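Local coordinates for proteasome assembly chaperone family protein (PDB 3VR0) that activates the archaeal proteasome, although it is a homologue of proteasome assembly chaperones, at residues 135-149 and 205-217. Sequence-based numbering, arbitrary orientation.
Sequences TREIITMGGYQVPEI and MFGISLLGESLGY
Strands 137-145 and 206-214 pair in parallel through an unbroken ladder of ten backbone hydrogen bonds, from Phe-206 N to Arg-136 O at one end to Val-146 N to Ser-214 O at the other, and their short axes diverge by 39° as the sheet twists. At the start of the ladder the ring of Phe-206 is covered on one face by Glu-137, whose CB makes a CH-pi contact 4.2 Å from the ring centroid. The carboxylate, 27° from the ring plane, is held by a salt bridge from OE1 to Arg-100 and a hydrogen bond from OE2 to Tyr-168 OH. With CG set between backbone N and carbonyl carbon (chi1 65°), the same ring brings CE2 to 3.8 Å from Arg-136 NH1, which lies at its edge, while Arg-136 NE forms a salt bridge with Asp-32. Ile-138, on the other face, meets Met-205, which bends at chi3 to carry CE within 3.7 Å of Ile-138 CD1. The two strands are interior neighbours in the mixed sheet of this PAC2-family fold, between strand 34-37 and the antiparallel strand 155-159. Ile-139 CG1 lies 3.8 Å from Ile-208 CG2, the two chains running alongside each other on the face where helix 221-235 packs. Opposite, a water donates to Thr-140 OG1 (2.7 Å), itself also hydrogen-bonded to Ala-193 O, and bridges to Ser-209 OG. Further along this face Leu-211 CD2 lies 3.4 Å from Gly-142 C, and Gly-142 is about 4 Å from a bound gold ion.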
loop_
_atom_site.group_PDB
_atom_site.type_symbol
_atom_site.label_atom_id
_atom_site.label_comp_id
_atom_site.label_asym_id
_atom_site.label_seq_id
_atom_site.Cartn_x
_atom_site.Cartn_y
_atom_site.Cartn_z
ATOM N N THR C 135 -22.527 1.781 -24.343
ATOM C CA THR C 135 -22.355 3.108 -23.696
ATOM C C THR C 135 -21.167 3.896 -24.239
ATOM O O THR C 135 -20.054 3.345 -24.371
ATOM C CB THR C 135 -22.123 2.975 -22.201
ATOM O OG1 THR C 135 -23.135 2.130 -21.656
ATOM C CG2 THR C 135 -22.149 4.363 -21.498
ATOM N N ARG C 136 -21.422 5.162 -24.578
ATOM C CA ARG C 136 -20.385 6.076 -25.078
ATOM C C ARG C 136 -20.300 7.265 -24.161
ATOM O O ARG C 136 -19.271 7.895 -24.074
ATOM C CB ARG C 136 -20.714 6.591 -26.511
ATOM C CG ARG C 136 -20.813 5.449 -27.598
ATOM C CD ARG C 136 -21.437 5.953 -28.941
ATOM N NE ARG C 136 -22.740 6.602 -28.692
ATOM C CZ ARG C 136 -23.038 7.855 -29.043
ATOM N NH1 ARG C 136 -22.141 8.582 -29.737
ATOM N NH2 ARG C 136 -24.232 8.367 -28.720
ATOM N N GLU C 137 -21.415 7.580 -23.499
ATOM C CA GLU C 137 -21.629 8.883 -22.912
ATOM C C GLU C 137 -21.843 8.717 -21.407
ATOM O O GLU C 137 -22.585 7.824 -20.976
ATOM C CB GLU C 137 -22.869 9.564 -23.524
ATOM C CG GLU C 137 -22.954 11.067 -23.138
ATOM C CD GLU C 137 -24.113 11.842 -23.851
ATOM O OE1 GLU C 137 -24.656 11.311 -24.831
ATOM O OE2 GLU C 137 -24.495 12.945 -23.381
ATOM N N ILE C 138 -21.206 9.588 -20.626
ATOM C CA ILE C 138 -21.148 9.438 -19.172
ATOM C C ILE C 138 -21.536 10.727 -18.503
ATOM O O ILE C 138 -21.060 11.760 -18.901
ATOM C CB ILE C 138 -19.712 9.097 -18.744
ATOM C CG1 ILE C 138 -19.252 7.794 -19.367
ATOM C CG2 ILE C 138 -19.583 8.964 -17.243
ATOM C CD1 ILE C 138 -17.663 7.633 -19.456
ATOM N N ILE C 139 -22.344 10.678 -17.446
ATOM C CA ILE C 139 -22.591 11.871 -16.671
ATOM C C ILE C 139 -22.228 11.534 -15.233
ATOM O O ILE C 139 -22.745 10.577 -14.695
ATOM C CB ILE C 139 -24.102 12.263 -16.748
ATOM C CG1 ILE C 139 -24.502 12.598 -18.208
ATOM C CG2 ILE C 139 -24.358 13.449 -15.852
ATOM C CD1 ILE C 139 -26.024 13.003 -18.329
ATOM N N THR C 140 -21.317 12.284 -14.603
ATOM C CA THR C 140 -21.025 11.998 -13.186
ATOM C C THR C 140 -21.587 13.106 -12.296
ATOM O O THR C 140 -21.604 14.252 -12.665
ATOM C CB THR C 140 -19.512 11.810 -12.931
ATOM O OG1 THR C 140 -18.862 13.009 -13.266
ATOM C CG2 THR C 140 -18.900 10.706 -13.861
ATOM N N MET C 141 -22.035 12.731 -11.117
ATOM C CA MET C 141 -22.663 13.622 -10.216
ATOM C C MET C 141 -21.887 13.530 -8.933
ATOM O O MET C 141 -21.505 12.436 -8.509
ATOM C CB MET C 141 -24.102 13.151 -9.967
ATOM C CG MET C 141 -24.922 13.000 -11.316
ATOM S SD MET C 141 -26.640 12.684 -10.919
ATOM C CE MET C 141 -26.523 11.218 -9.938
ATOM N N GLY C 142 -21.692 14.672 -8.287
ATOM C CA GLY C 142 -21.121 14.691 -6.955
ATOM C C GLY C 142 -21.091 16.112 -6.358
ATOM O O GLY C 142 -21.824 17.004 -6.794
ATOM N N GLY C 143 -20.226 16.303 -5.363
ATOM C CA GLY C 143 -20.128 17.572 -4.617
ATOM C C GLY C 143 -18.830 18.317 -4.871
ATOM O O GLY C 143 -17.814 17.726 -5.280
ATOM N N TYR C 144 -18.877 19.622 -4.637
ATOM C CA TYR C 144 -17.700 20.472 -4.652
ATOM C C TYR C 144 -17.622 21.188 -3.303
ATOM O O TYR C 144 -18.483 22.002 -2.991
ATOM C CB TYR C 144 -17.765 21.469 -5.802
ATOM C CG TYR C 144 -16.559 22.379 -5.878
ATOM C CD1 TYR C 144 -15.405 21.980 -6.552
ATOM C CD2 TYR C 144 -16.579 23.647 -5.286
ATOM C CE1 TYR C 144 -14.304 22.795 -6.628
ATOM C CE2 TYR C 144 -15.464 24.483 -5.350
ATOM C CZ TYR C 144 -14.334 24.051 -6.024
ATOM O OH TYR C 144 -13.243 24.869 -6.097
ATOM N N GLN C 145 -16.612 20.835 -2.512
ATOM C CA GLN C 145 -16.448 21.294 -1.129
ATOM C C GLN C 145 -16.195 22.805 -1.057
ATOM O O GLN C 145 -15.304 23.325 -1.734
ATOM C CB GLN C 145 -15.297 20.531 -0.453
ATOM C CG GLN C 145 -14.752 21.162 0.849
ATOM C CD GLN C 145 -15.543 20.768 2.069
ATOM O OE1 GLN C 145 -14.990 20.384 3.106
ATOM N NE2 GLN C 145 -16.849 20.838 1.948
ATOM N N VAL C 146 -16.985 23.477 -0.221
ATOM C CA VAL C 146 -17.012 24.941 -0.145
ATOM C C VAL C 146 -17.119 25.382 1.347
ATOM O O VAL C 146 -17.827 24.747 2.127
ATOM C CB VAL C 146 -18.179 25.463 -1.058
ATOM C CG1 VAL C 146 -19.393 25.896 -0.257
ATOM C CG2 VAL C 146 -17.711 26.503 -2.030
ATOM N N PRO C 147 -16.398 26.453 1.755
ATOM C CA PRO C 147 -16.435 26.813 3.185
ATOM C C PRO C 147 -17.802 27.350 3.697
ATOM O O PRO C 147 -18.087 27.274 4.901
ATOM C CB PRO C 147 -15.319 27.857 3.316
ATOM C CG PRO C 147 -15.174 28.458 1.952
ATOM C CD PRO C 147 -15.612 27.418 0.953
ATOM N N GLU C 148 -18.641 27.849 2.790
ATOM C CA GLU C 148 -19.996 28.317 3.122
ATOM C C GLU C 148 -20.849 28.500 1.853
ATOM O O GLU C 148 -20.316 28.839 0.781
ATOM C CB GLU C 148 -19.923 29.655 3.879
ATOM C CG GLU C 148 -19.433 30.837 3.016
ATOM C CD GLU C 148 -19.634 32.204 3.678
ATOM O OE1 GLU C 148 -19.035 32.465 4.752
ATOM O OE2 GLU C 148 -20.385 33.027 3.101
ATOM N N ILE C 149 -22.169 28.310 1.964
ATOM C CA ILE C 149 -23.045 28.577 0.799
ATOM C C ILE C 149 -23.896 29.832 0.964
ATOM O O ILE C 149 -24.636 29.979 1.950
ATOM C CB ILE C 149 -23.966 27.395 0.412
ATOM C CG1 ILE C 149 -23.141 26.169 0.025
ATOM C CG2 ILE C 149 -24.913 27.809 -0.751
ATOM C CD1 ILE C 149 -23.926 24.856 0.054
ATOM N N MET C 205 -14.775 7.449 -25.247
ATOM C CA MET C 205 -16.033 7.843 -24.571
ATOM C C MET C 205 -15.997 9.324 -24.177
ATOM O O MET C 205 -14.968 10.003 -24.308
ATOM C CB MET C 205 -16.252 6.971 -23.314
ATOM C CG MET C 205 -16.307 5.451 -23.607
ATOM S SD MET C 205 -16.366 4.478 -22.084
ATOM C CE MET C 205 -18.111 4.630 -21.573
ATOM N N PHE C 206 -17.118 9.848 -23.681
ATOM C CA PHE C 206 -17.213 11.298 -23.494
ATOM C C PHE C 206 -18.277 11.599 -22.495
ATOM O O PHE C 206 -19.130 10.725 -22.208
ATOM C CB PHE C 206 -17.469 12.031 -24.817
ATOM C CG PHE C 206 -18.815 11.708 -25.476
ATOM C CD1 PHE C 206 -19.929 12.502 -25.228
ATOM C CD2 PHE C 206 -18.941 10.646 -26.377
ATOM C CE1 PHE C 206 -21.182 12.222 -25.864
ATOM C CE2 PHE C 206 -20.183 10.350 -27.001
ATOM C CZ PHE C 206 -21.300 11.160 -26.747
ATOM N N GLY C 207 -18.244 12.806 -21.954
ATOM C CA GLY C 207 -19.298 13.188 -21.047
ATOM C C GLY C 207 -19.034 14.405 -20.209
ATOM O O GLY C 207 -18.259 15.246 -20.586
ATOM N N ILE C 208 -19.706 14.498 -19.076
ATOM C CA ILE C 208 -19.746 15.732 -18.326
ATOM C C ILE C 208 -19.775 15.381 -16.846
ATOM O O ILE C 208 -20.374 14.399 -16.459
ATOM C CB ILE C 208 -21.045 16.587 -18.715
ATOM C CG1 ILE C 208 -21.067 17.909 -17.993
ATOM C CG2 ILE C 208 -22.377 15.753 -18.476
ATOM C CD1 ILE C 208 -22.051 19.010 -18.714
ATOM N N SER C 209 -19.088 16.192 -16.051
ATOM C CA SER C 209 -19.105 16.136 -14.641
ATOM C C SER C 209 -19.970 17.282 -14.130
ATOM O O SER C 209 -19.778 18.430 -14.500
ATOM C CB SER C 209 -17.672 16.415 -14.127
ATOM O OG SER C 209 -17.765 16.723 -12.737
ATOM N N LEU C 210 -20.878 17.010 -13.217
ATOM C CA LEU C 210 -21.636 18.073 -12.626
ATOM C C LEU C 210 -21.490 17.940 -11.132
ATOM O O LEU C 210 -21.896 16.936 -10.563
ATOM C CB LEU C 210 -23.120 17.970 -13.038
ATOM C CG LEU C 210 -23.311 18.121 -14.533
ATOM C CD1 LEU C 210 -24.722 17.618 -14.980
ATOM C CD2 LEU C 210 -23.104 19.570 -14.930
ATOM N N LEU C 211 -20.891 18.954 -10.509
ATOM C CA LEU C 211 -20.645 18.933 -9.081
ATOM C C LEU C 211 -21.309 20.126 -8.410
ATOM O O LEU C 211 -21.167 21.260 -8.865
ATOM C CB LEU C 211 -19.129 18.962 -8.781
ATOM C CG LEU C 211 -18.209 17.852 -9.306
ATOM C CD1 LEU C 211 -16.789 18.174 -8.920
ATOM C CD2 LEU C 211 -18.599 16.549 -8.673
ATOM N N GLY C 212 -21.995 19.859 -7.310
ATOM C CA GLY C 212 -22.714 20.869 -6.615
ATOM C C GLY C 212 -21.980 21.346 -5.380
ATOM O O GLY C 212 -21.416 20.543 -4.621
ATOM N N GLU C 213 -22.046 22.658 -5.159
ATOM C CA GLU C 213 -21.485 23.270 -3.966
ATOM C C GLU C 213 -22.162 22.736 -2.737
ATOM O O GLU C 213 -23.374 22.661 -2.669
ATOM C CB GLU C 213 -21.604 24.795 -4.012
ATOM C CG GLU C 213 -20.664 25.436 -4.989
ATOM C CD GLU C 213 -20.937 26.930 -5.161
ATOM O OE1 GLU C 213 -22.100 27.363 -4.897
ATOM O OE2 GLU C 213 -20.000 27.658 -5.576
ATOM N N SER C 214 -21.350 22.362 -1.762
ATOM C CA SER C 214 -21.819 21.720 -0.552
ATOM C C SER C 214 -20.851 22.027 0.588
ATOM O O SER C 214 -19.655 22.220 0.359
ATOM C CB SER C 214 -21.850 20.210 -0.749
ATOM O OG SER C 214 -22.372 19.595 0.411
ATOM N N LEU C 215 -21.376 22.038 1.808
ATOM C CA LEU C 215 -20.552 22.215 3.004
ATOM C C LEU C 215 -19.704 20.961 3.160
ATOM O O LEU C 215 -18.498 21.039 3.440
ATOM C CB LEU C 215 -21.417 22.461 4.240
ATOM C CG LEU C 215 -22.355 23.695 4.234
ATOM C CD1 LEU C 215 -22.990 23.892 5.626
ATOM C CD2 LEU C 215 -21.683 25.017 3.724
ATOM N N GLY C 216 -20.331 19.804 2.957
ATOM C CA GLY C 216 -19.578 18.580 2.757
ATOM C C GLY C 216 -19.638 17.559 3.866
ATOM O O GLY C 216 -19.471 16.361 3.609
ATOM N N TYR C 217 -19.875 18.010 5.092
ATOM C CA TYR C 217 -19.917 17.104 6.234
ATOM C C TYR C 217 -21.343 16.802 6.610
ATOM O O TYR C 217 -21.611 16.140 7.609
ATOM C CB TYR C 217 -19.136 17.663 7.446
ATOM C CG TYR C 217 -19.087 19.172 7.551
ATOM C CD1 TYR C 217 -20.125 19.896 8.167
ATOM C CD2 TYR C 217 -17.991 19.878 7.038
ATOM C CE1 TYR C 217 -20.072 21.311 8.256
ATOM C CE2 TYR C 217 -17.920 21.277 7.125
ATOM C CZ TYR C 217 -18.962 21.989 7.728
ATOM O OH TYR C 217 -18.859 23.369 7.795
HETATM O O HOH W 1 -19.079 15.022 -11.415
#